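Local coordinates for protein o-succinylbenzoate synthase (Synechococcus elongatus, PDB 2OZT) that catalyses the metal-dependent dehydration of 2-succinyl-6-hydroxy-2,4-cyclohexadiene-1-carboxylate to 2-succinylbenzoate, a step of phylloquinone biosynthesis, at residues 33-38 with 96-101; 133-138 with 156-161. All coordinates share one frame; numbering follows the deposited sequence.

Contact 1: 33-38 with 96-101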
ATOM      1  N   LEU A  33      -2.289  -4.917  18.697  1.00 13.74           N
ATOM      2  CA  LEU A  33      -1.736  -4.410  19.957  1.00 13.27           C
ATOM      3  C   LEU A  33      -2.807  -3.608  20.660  1.00 14.69           C
ATOM      4  O   LEU A  33      -3.507  -2.834  20.034  1.00 13.81           O
ATOM      5  CB  LEU A  33      -0.601  -3.419  19.704  1.00 13.87           C
ATOM      6  CG  LEU A  33       0.584  -3.982  18.920  1.00 13.67           C
ATOM      7  CD1 LEU A  33       1.577  -2.880  18.567  1.00 16.71           C
ATOM      8  CD2 LEU A  33       1.299  -5.100  19.632  1.00 11.83           C
ATOM      9  N   ARG A  34      -2.882  -3.800  21.986  1.00 15.54           N
ATOM     10  CA  ARG A  34      -3.777  -2.975  22.840  1.00 15.53           C
ATOM     11  C   ARG A  34      -2.967  -2.389  23.977  1.00 15.42           C
ATOM     12  O   ARG A  34      -2.390  -3.143  24.742  1.00 16.18           O
ATOM     13  CB  ARG A  34      -4.914  -3.837  23.355  1.00 15.77           C
ATOM     14  CG  ARG A  34      -5.917  -3.035  24.255  1.00 16.53           C
ATOM     15  CD  ARG A  34      -6.965  -3.968  24.816  1.00 17.99           C
ATOM     16  NE  ARG A  34      -8.054  -3.300  25.575  1.00 19.32           N
ATOM     17  CZ  ARG A  34      -7.970  -2.935  26.852  1.00 21.07           C
ATOM     18  NH1 ARG A  34      -6.853  -3.079  27.556  1.00 20.47           N
ATOM     19  NH2 ARG A  34      -9.032  -2.351  27.416  1.00 23.45           N
ATOM     20  N   LEU A  35      -2.980  -1.043  24.087  1.00 16.30           N
ATOM     21  CA  LEU A  35      -2.153  -0.291  25.038  1.00 18.11           C
ATOM     22  C   LEU A  35      -3.119   0.361  26.019  1.00 17.60           C
ATOM     23  O   LEU A  35      -4.175   0.785  25.628  1.00 17.18           O
ATOM     24  CB  LEU A  35      -1.363   0.784  24.289  1.00 18.08           C
ATOM     25  CG  LEU A  35       0.012   0.371  23.772  1.00 18.59           C
ATOM     26  CD1 LEU A  35      -0.069  -0.839  22.809  1.00 18.25           C
ATOM     27  CD2 LEU A  35       0.719   1.561  23.111  1.00 20.14           C
ATOM     28  N   GLU A  36      -2.776   0.367  27.309  1.00 18.88           N
ATOM     29  CA  GLU A  36      -3.663   1.030  28.271  1.00 20.36           C
ATOM     30  C   GLU A  36      -2.828   1.751  29.302  1.00 21.29           C
ATOM     31  O   GLU A  36      -1.898   1.182  29.861  1.00 22.39           O
ATOM     32  CB  GLU A  36      -4.587   0.014  28.917  1.00 19.93           C
ATOM     33  CG  GLU A  36      -5.649   0.647  29.900  1.00 19.74           C
ATOM     34  CD  GLU A  36      -6.646  -0.345  30.451  1.00 23.76           C
ATOM     35  OE1 GLU A  36      -6.794  -1.464  29.922  1.00 21.49           O
ATOM     36  OE2 GLU A  36      -7.339  -0.010  31.454  1.00 21.36           O
ATOM     37  N   ASP A  37      -3.160   3.020  29.539  1.00 22.92           N
ATOM     38  CA  ASP A  37      -2.431   3.756  30.579  1.00 23.56           C
ATOM     39  C   ASP A  37      -3.079   3.586  31.955  1.00 24.50           C
ATOM     40  O   ASP A  37      -4.134   2.944  32.099  1.00 23.21           O
ATOM     41  CB  ASP A  37      -2.223   5.241  30.195  1.00 23.61           C
ATOM     42  CG  ASP A  37      -3.514   6.047  30.129  1.00 22.69           C
ATOM     43  OD1 ASP A  37      -4.574   5.634  30.668  1.00 25.04           O
ATOM     44  OD2 ASP A  37      -3.512   7.157  29.533  1.00 27.95           O
ATOM     45  N   GLU A  38      -2.429   4.157  32.963  1.00 26.67           N
ATOM     46  CA  GLU A  38      -2.841   3.956  34.357  1.00 28.60           C
ATOM     47  C   GLU A  38      -4.299   4.371  34.571  1.00 27.86           C
ATOM     48  O   GLU A  38      -5.013   3.738  35.354  1.00 27.78           O
ATOM     49  CB  GLU A  38      -1.909   4.721  35.313  1.00 29.31           C
ATOM     50  CG  GLU A  38      -2.544   5.056  36.693  1.00 35.95           C
ATOM     51  CD  GLU A  38      -2.400   3.964  37.750  1.00 42.50           C
ATOM     52  OE1 GLU A  38      -1.477   4.080  38.598  1.00 45.62           O
ATOM     53  OE2 GLU A  38      -3.224   3.013  37.769  1.00 44.72           O
ATOM     54  N   GLN A  96       0.537   6.424  19.557  1.00 20.06           N
ATOM     55  CA  GLN A  96      -0.028   7.738  19.250  1.00 20.62           C
ATOM     56  C   GLN A  96      -1.532   7.753  19.445  1.00 20.24           C
ATOM     57  O   GLN A  96      -2.113   8.824  19.717  1.00 21.74           O
ATOM     58  CB  GLN A  96       0.367   8.141  17.835  1.00 21.16           C
ATOM     59  CG  GLN A  96       1.871   8.487  17.695  1.00 26.67           C
ATOM     60  CD  GLN A  96       2.369   9.600  18.656  1.00 32.20           C
ATOM     61  OE1 GLN A  96       1.662  10.570  18.925  1.00 36.14           O
ATOM     62  NE2 GLN A  96       3.588   9.450  19.157  1.00 34.36           N
ATOM     63  N   SER A  97      -2.185   6.594  19.349  1.00 18.95           N
ATOM     64  CA  SER A  97      -3.637   6.512  19.522  1.00 18.35           C
ATOM     65  C   SER A  97      -4.148   6.576  20.966  1.00 18.86           C
ATOM     66  O   SER A  97      -5.340   6.780  21.141  1.00 19.54           O
ATOM     67  CB  SER A  97      -4.222   5.251  18.852  1.00 18.34           C
ATOM     68  OG  SER A  97      -3.918   4.058  19.609  1.00 16.18           O
ATOM     69  N   VAL A  98      -3.269   6.354  21.945  1.00 19.14           N
ATOM     70  CA  VAL A  98      -3.719   6.252  23.350  1.00 20.14           C
ATOM     71  C   VAL A  98      -4.387   7.563  23.755  1.00 21.89           C
ATOM     72  O   VAL A  98      -3.739   8.619  23.748  1.00 23.40           O
ATOM     73  CB  VAL A  98      -2.579   5.911  24.310  1.00 19.70           C
ATOM     74  CG1 VAL A  98      -3.050   5.948  25.793  1.00 21.21           C
ATOM     75  CG2 VAL A  98      -1.997   4.501  24.021  1.00 18.83           C
ATOM     76  N   GLY A  99      -5.663   7.450  24.122  1.00 22.51           N
ATOM     77  CA  GLY A  99      -6.463   8.603  24.554  1.00 23.77           C
ATOM     78  C   GLY A  99      -6.830   9.545  23.425  1.00 25.00           C
ATOM     79  O   GLY A  99      -7.307  10.668  23.673  1.00 25.38           O
ATOM     80  N   ARG A 100      -6.644   9.102  22.176  1.00 24.20           N
ATOM     81  CA  ARG A 100      -6.972   9.927  20.988  1.00 24.31           C
ATOM     82  C   ARG A 100      -8.043   9.306  20.082  1.00 23.69           C
ATOM     83  O   ARG A 100      -8.399   9.873  19.041  1.00 24.69           O
ATOM     84  CB  ARG A 100      -5.694  10.263  20.204  1.00 24.42           C
ATOM     85  CG  ARG A 100      -4.699  11.132  20.973  1.00 28.67           C
ATOM     86  CD  ARG A 100      -3.578  11.646  20.068  1.00 36.09           C
ATOM     87  NE  ARG A 100      -2.594  12.484  20.771  1.00 41.76           N
ATOM     88  CZ  ARG A 100      -1.460  12.046  21.322  1.00 44.70           C
ATOM     89  NH1 ARG A 100      -1.128  10.763  21.280  1.00 44.76           N
ATOM     90  NH2 ARG A 100      -0.648  12.898  21.938  1.00 46.19           N
ATOM     91  N   LEU A 101      -8.559   8.140  20.463  1.00 22.43           N
ATOM     92  CA  LEU A 101      -9.585   7.451  19.687  1.00 22.10           C
ATOM     93  C   LEU A 101     -11.000   7.836  20.098  1.00 22.72           C
ATOM     94  O   LEU A 101     -11.251   8.071  21.300  1.00 24.16           O
ATOM     95  CB  LEU A 101      -9.426   5.936  19.828  1.00 22.00           C
ATOM     96  CG  LEU A 101      -8.074   5.373  19.381  1.00 19.75           C
ATOM     97  CD1 LEU A 101      -8.039   3.862  19.666  1.00 19.13           C
ATOM     98  CD2 LEU A 101      -7.921   5.627  17.880  1.00 18.50           C
TER
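V98 reaches L35 and D37 with its two methyl groups, one for each partner. CG2 packs on L35, 3.8 Å from L35 CB and 4.1 Å from L35 CD2. The two side chains cross at about a right angle. The valine methyl rests on the root of the leucine as well as on one of its branches. The other methyl, CG1, lies 4.0 Å from D37 OD2, a van der Waals contact with a carboxylate oxygen. No hydrogen bond joins the two segments. The valine can face both partners because CG1 is anti to its backbone N (chi1 174°), while CG2 sits beside that N. The contact belongs to the capping domain of the enolase superfamily, where the end of helix 85-97 lies against the antiparallel sheet. L35 is on strand 23-36 and also touches A94 and W95 of that helix, and L3 and W5 of the adjacent strand 3-20. D37 lies just past the strand end. Its OD2 accepts a hydrogen bond from Q41, which also touches V98. After V98 the chain is tied back to the helix end. R100 N bonds to S97 O, and R100 NH1 to Q96 O at 2.7 Å, the oxygen in the guanidinium plane.

Contact 2: 133-138 with 156-161; sequences TTFKWK and AALPPG. With PO4 (phosphate ion), chain B.
L158 and F135 make the apolar part of this contact. L158 CD2 lies 4.0 Å from F135 CE2 and 4.2 Å from F135 CD2. This one methyl approaches the CD2-CE2 bond of the ring obliquely. The side chains run alongside one another, pointing opposite ways. With CG opposite the carbonyl carbon (chi1 -63°), the F135 ring is carried towards L158; it also touches W124 of helix 120-129. G161 joins through water. Its carbonyl O accepts a bond from water 1 at 3.1 Å, and the same water lies 3.0 Å from T133 OG1 and 3.3 Å from T134 OG1. The water thus bridges two segments that share no direct hydrogen bond. T134 OG1 also faces a phosphate ion, probably from the crystallisation liquor, 3.0 Å from its O3 and 3.1 Å from its O1. R165, H294 and A295 bind the same ion. A valine in place of T134 would probably leave the phosphate and the water each without one polar partner. L158 is the first residue past helix 144-157, and its O accepts a bond from K191. Strand 134-138, this helix and strand 163-167 form a right-handed beta-alpha-beta unit of the TIM-type barrel found in the enolase superfamily.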
ATOM      1  N   THR A 133     -12.770   7.630 -10.373  1.00 14.67           N
ATOM      2  CA  THR A 133     -12.372   8.176 -11.672  1.00 15.23           C
ATOM      3  C   THR A 133     -10.940   7.805 -12.020  1.00 15.06           C
ATOM      4  O   THR A 133     -10.486   8.106 -13.128  1.00 15.28           O
ATOM      5  CB  THR A 133     -12.577   9.710 -11.744  1.00 15.74           C
ATOM      6  OG1 THR A 133     -11.843  10.320 -10.687  1.00 18.76           O
ATOM      7  CG2 THR A 133     -14.068  10.031 -11.654  1.00 17.87           C
ATOM      8  N   THR A 134     -10.239   7.137 -11.094  1.00 13.26           N
ATOM      9  CA  THR A 134      -8.885   6.619 -11.371  1.00 13.77           C
ATOM     10  C   THR A 134      -8.960   5.127 -11.258  1.00 13.23           C
ATOM     11  O   THR A 134      -9.646   4.587 -10.369  1.00 12.97           O
ATOM     12  CB  THR A 134      -7.890   7.139 -10.323  1.00 15.11           C
ATOM     13  OG1 THR A 134      -7.824   8.569 -10.453  1.00 16.58           O
ATOM     14  CG2 THR A 134      -6.501   6.568 -10.527  1.00 14.49           C
ATOM     15  N   PHE A 135      -8.285   4.448 -12.194  1.00 11.97           N
ATOM     16  CA  PHE A 135      -8.352   2.999 -12.327  1.00 11.65           C
ATOM     17  C   PHE A 135      -6.959   2.417 -12.389  1.00 11.09           C
ATOM     18  O   PHE A 135      -6.039   3.099 -12.838  1.00 12.63           O
ATOM     19  CB  PHE A 135      -9.061   2.645 -13.657  1.00 12.42           C
ATOM     20  CG  PHE A 135     -10.488   3.122 -13.688  1.00 11.59           C
ATOM     21  CD1 PHE A 135     -11.495   2.327 -13.198  1.00 11.76           C
ATOM     22  CD2 PHE A 135     -10.785   4.388 -14.153  1.00 13.11           C
ATOM     23  CE1 PHE A 135     -12.819   2.775 -13.184  1.00 12.60           C
ATOM     24  CE2 PHE A 135     -12.122   4.847 -14.156  1.00 14.71           C
ATOM     25  CZ  PHE A 135     -13.126   4.042 -13.626  1.00 12.11           C
ATOM     26  N   LYS A 136      -6.838   1.163 -11.985  1.00 12.13           N
ATOM     27  CA  LYS A 136      -5.556   0.437 -12.174  1.00 13.51           C
ATOM     28  C   LYS A 136      -5.868  -0.882 -12.822  1.00 13.20           C
ATOM     29  O   LYS A 136      -6.677  -1.651 -12.302  1.00 13.80           O
ATOM     30  CB  LYS A 136      -4.854   0.196 -10.829  1.00 14.89           C
ATOM     31  CG  LYS A 136      -3.462  -0.505 -11.037  1.00 17.74           C
ATOM     32  CD  LYS A 136      -2.654  -0.618  -9.724  1.00 22.85           C
ATOM     33  CE  LYS A 136      -3.193  -1.699  -8.823  1.00 26.11           C
ATOM     34  NZ  LYS A 136      -2.247  -2.182  -7.753  1.00 31.45           N
ATOM     35  N   TRP A 137      -5.268  -1.118 -13.994  1.00 13.85           N
ATOM     36  CA  TRP A 137      -5.524  -2.343 -14.757  1.00 14.87           C
ATOM     37  C   TRP A 137      -4.266  -3.203 -14.762  1.00 13.89           C
ATOM     38  O   TRP A 137      -3.157  -2.691 -14.956  1.00 14.87           O
ATOM     39  CB  TRP A 137      -5.881  -1.955 -16.202  1.00 13.89           C
ATOM     40  CG  TRP A 137      -6.154  -3.131 -17.140  1.00 14.82           C
ATOM     41  CD1 TRP A 137      -6.867  -4.261 -16.851  1.00 14.60           C
ATOM     42  CD2 TRP A 137      -5.722  -3.249 -18.494  1.00 16.88           C
ATOM     43  NE1 TRP A 137      -6.887  -5.096 -17.959  1.00 16.37           N
ATOM     44  CE2 TRP A 137      -6.183  -4.500 -18.968  1.00 15.11           C
ATOM     45  CE3 TRP A 137      -4.975  -2.425 -19.355  1.00 17.05           C
ATOM     46  CZ2 TRP A 137      -5.943  -4.949 -20.287  1.00 17.85           C
ATOM     47  CZ3 TRP A 137      -4.719  -2.891 -20.669  1.00 15.64           C
ATOM     48  CH2 TRP A 137      -5.209  -4.144 -21.112  1.00 16.87           C
ATOM     49  N   LYS A 138      -4.448  -4.496 -14.533  1.00 15.33           N
ATOM     50  CA  LYS A 138      -3.353  -5.460 -14.518  1.00 16.76           C
ATOM     51  C   LYS A 138      -2.938  -5.800 -15.926  1.00 16.46           C
ATOM     52  O   LYS A 138      -3.782  -6.171 -16.757  1.00 17.97           O
ATOM     53  CB  LYS A 138      -3.826  -6.726 -13.785  1.00 18.59           C
ATOM     54  CG  LYS A 138      -2.733  -7.707 -13.440  1.00 20.83           C
ATOM     55  CD  LYS A 138      -3.310  -8.904 -12.693  1.00 26.57           C
ATOM     56  CE  LYS A 138      -2.204  -9.743 -12.087  1.00 29.97           C
ATOM     57  NZ  LYS A 138      -2.839 -10.861 -11.305  1.00 32.17           N
ATOM     58  N   ALA A 156     -10.372   4.645 -25.432  1.00 19.78           N
ATOM     59  CA  ALA A 156     -11.482   5.233 -26.194  1.00 20.74           C
ATOM     60  C   ALA A 156     -12.801   5.275 -25.437  1.00 20.42           C
ATOM     61  O   ALA A 156     -13.589   6.220 -25.603  1.00 22.64           O
ATOM     62  CB  ALA A 156     -11.640   4.486 -27.498  1.00 20.85           C
ATOM     63  N   ALA A 157     -13.054   4.257 -24.615  1.00 19.84           N
ATOM     64  CA  ALA A 157     -14.301   4.130 -23.862  1.00 19.52           C
ATOM     65  C   ALA A 157     -14.371   4.951 -22.559  1.00 18.40           C
ATOM     66  O   ALA A 157     -15.438   5.394 -22.171  1.00 19.30           O
ATOM     67  CB  ALA A 157     -14.537   2.687 -23.552  1.00 19.26           C
ATOM     68  N   LEU A 158     -13.241   5.123 -21.872  1.00 17.45           N
ATOM     69  CA  LEU A 158     -13.272   5.819 -20.572  1.00 16.56           C
ATOM     70  C   LEU A 158     -13.750   7.247 -20.742  1.00 15.99           C
ATOM     71  O   LEU A 158     -13.403   7.916 -21.711  1.00 17.63           O
ATOM     72  CB  LEU A 158     -11.886   5.804 -19.914  1.00 15.44           C
ATOM     73  CG  LEU A 158     -11.449   4.461 -19.320  1.00 15.69           C
ATOM     74  CD1 LEU A 158      -9.963   4.531 -18.967  1.00 17.12           C
ATOM     75  CD2 LEU A 158     -12.238   4.193 -18.061  1.00 17.05           C
ATOM     76  N   PRO A 159     -14.569   7.743 -19.803  1.00 15.06           N
ATOM     77  CA  PRO A 159     -15.086   9.116 -19.992  1.00 15.31           C
ATOM     78  C   PRO A 159     -14.032  10.187 -19.801  1.00 15.17           C
ATOM     79  O   PRO A 159     -12.982   9.942 -19.182  1.00 15.96           O
ATOM     80  CB  PRO A 159     -16.142   9.254 -18.876  1.00 14.70           C
ATOM     81  CG  PRO A 159     -16.466   7.839 -18.461  1.00 16.12           C
ATOM     82  CD  PRO A 159     -15.136   7.109 -18.597  1.00 15.83           C
ATOM     83  N   PRO A 160     -14.309  11.412 -20.267  1.00 15.70           N
ATOM     84  CA  PRO A 160     -13.430  12.540 -19.978  1.00 15.77           C
ATOM     85  C   PRO A 160     -13.159  12.675 -18.496  1.00 14.73           C
ATOM     86  O   PRO A 160     -14.107  12.590 -17.654  1.00 15.22           O
ATOM     87  CB  PRO A 160     -14.235  13.758 -20.460  1.00 15.71           C
ATOM     88  CG  PRO A 160     -15.162  13.194 -21.497  1.00 16.31           C
ATOM     89  CD  PRO A 160     -15.488  11.790 -21.094  1.00 16.36           C
ATOM     90  N   GLY A 161     -11.881  12.861 -18.180  1.00 14.19           N
ATOM     91  CA  GLY A 161     -11.480  13.019 -16.780  1.00 14.68           C
ATOM     92  C   GLY A 161     -10.966  11.739 -16.144  1.00 15.95           C
ATOM     93  O   GLY A 161     -10.463  11.779 -15.017  1.00 17.25           O
TER
HETATM   94  P   PO4 B 601      -4.905  10.491  -9.454  1.00 26.40           P
HETATM   95  O1  PO4 B 601      -6.076  10.210  -8.566  1.00 27.63           O
HETATM   96  O2  PO4 B 601      -3.854   9.510  -9.065  1.00 25.75           O
HETATM   97  O3  PO4 B 601      -5.340  10.234 -10.898  1.00 27.11           O
HETATM   98  O4  PO4 B 601      -4.240  11.855  -9.495  1.00 25.55           O
HETATM   99  O   HOH W   1      -9.368  10.737 -12.356  1.00 35.33           O

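In the fold
Both segments of contact 1 come before those of contact 2 in the sequence, and the two contacts sit towards opposite ends of the molecule. Their centres are about 42 Å apart and their nearest atoms about 27 Å apart, so they do not touch. They share no sheet or helix. Residues 33-38 and 96-101 belong to the N-terminal capping domain, with its antiparallel sheet and helix 85-97. Residues 133-138 and 156-161 belong to the barrel domain, with its parallel sheet. One segment of contact 2 includes the strand that carries K138, the predicted proton donor, while contact 1 is away from the annotated sites. Contact 1 is internal to the capping domain and contact 2 to the barrel that carries the metal ligands, so neither joins the two domains.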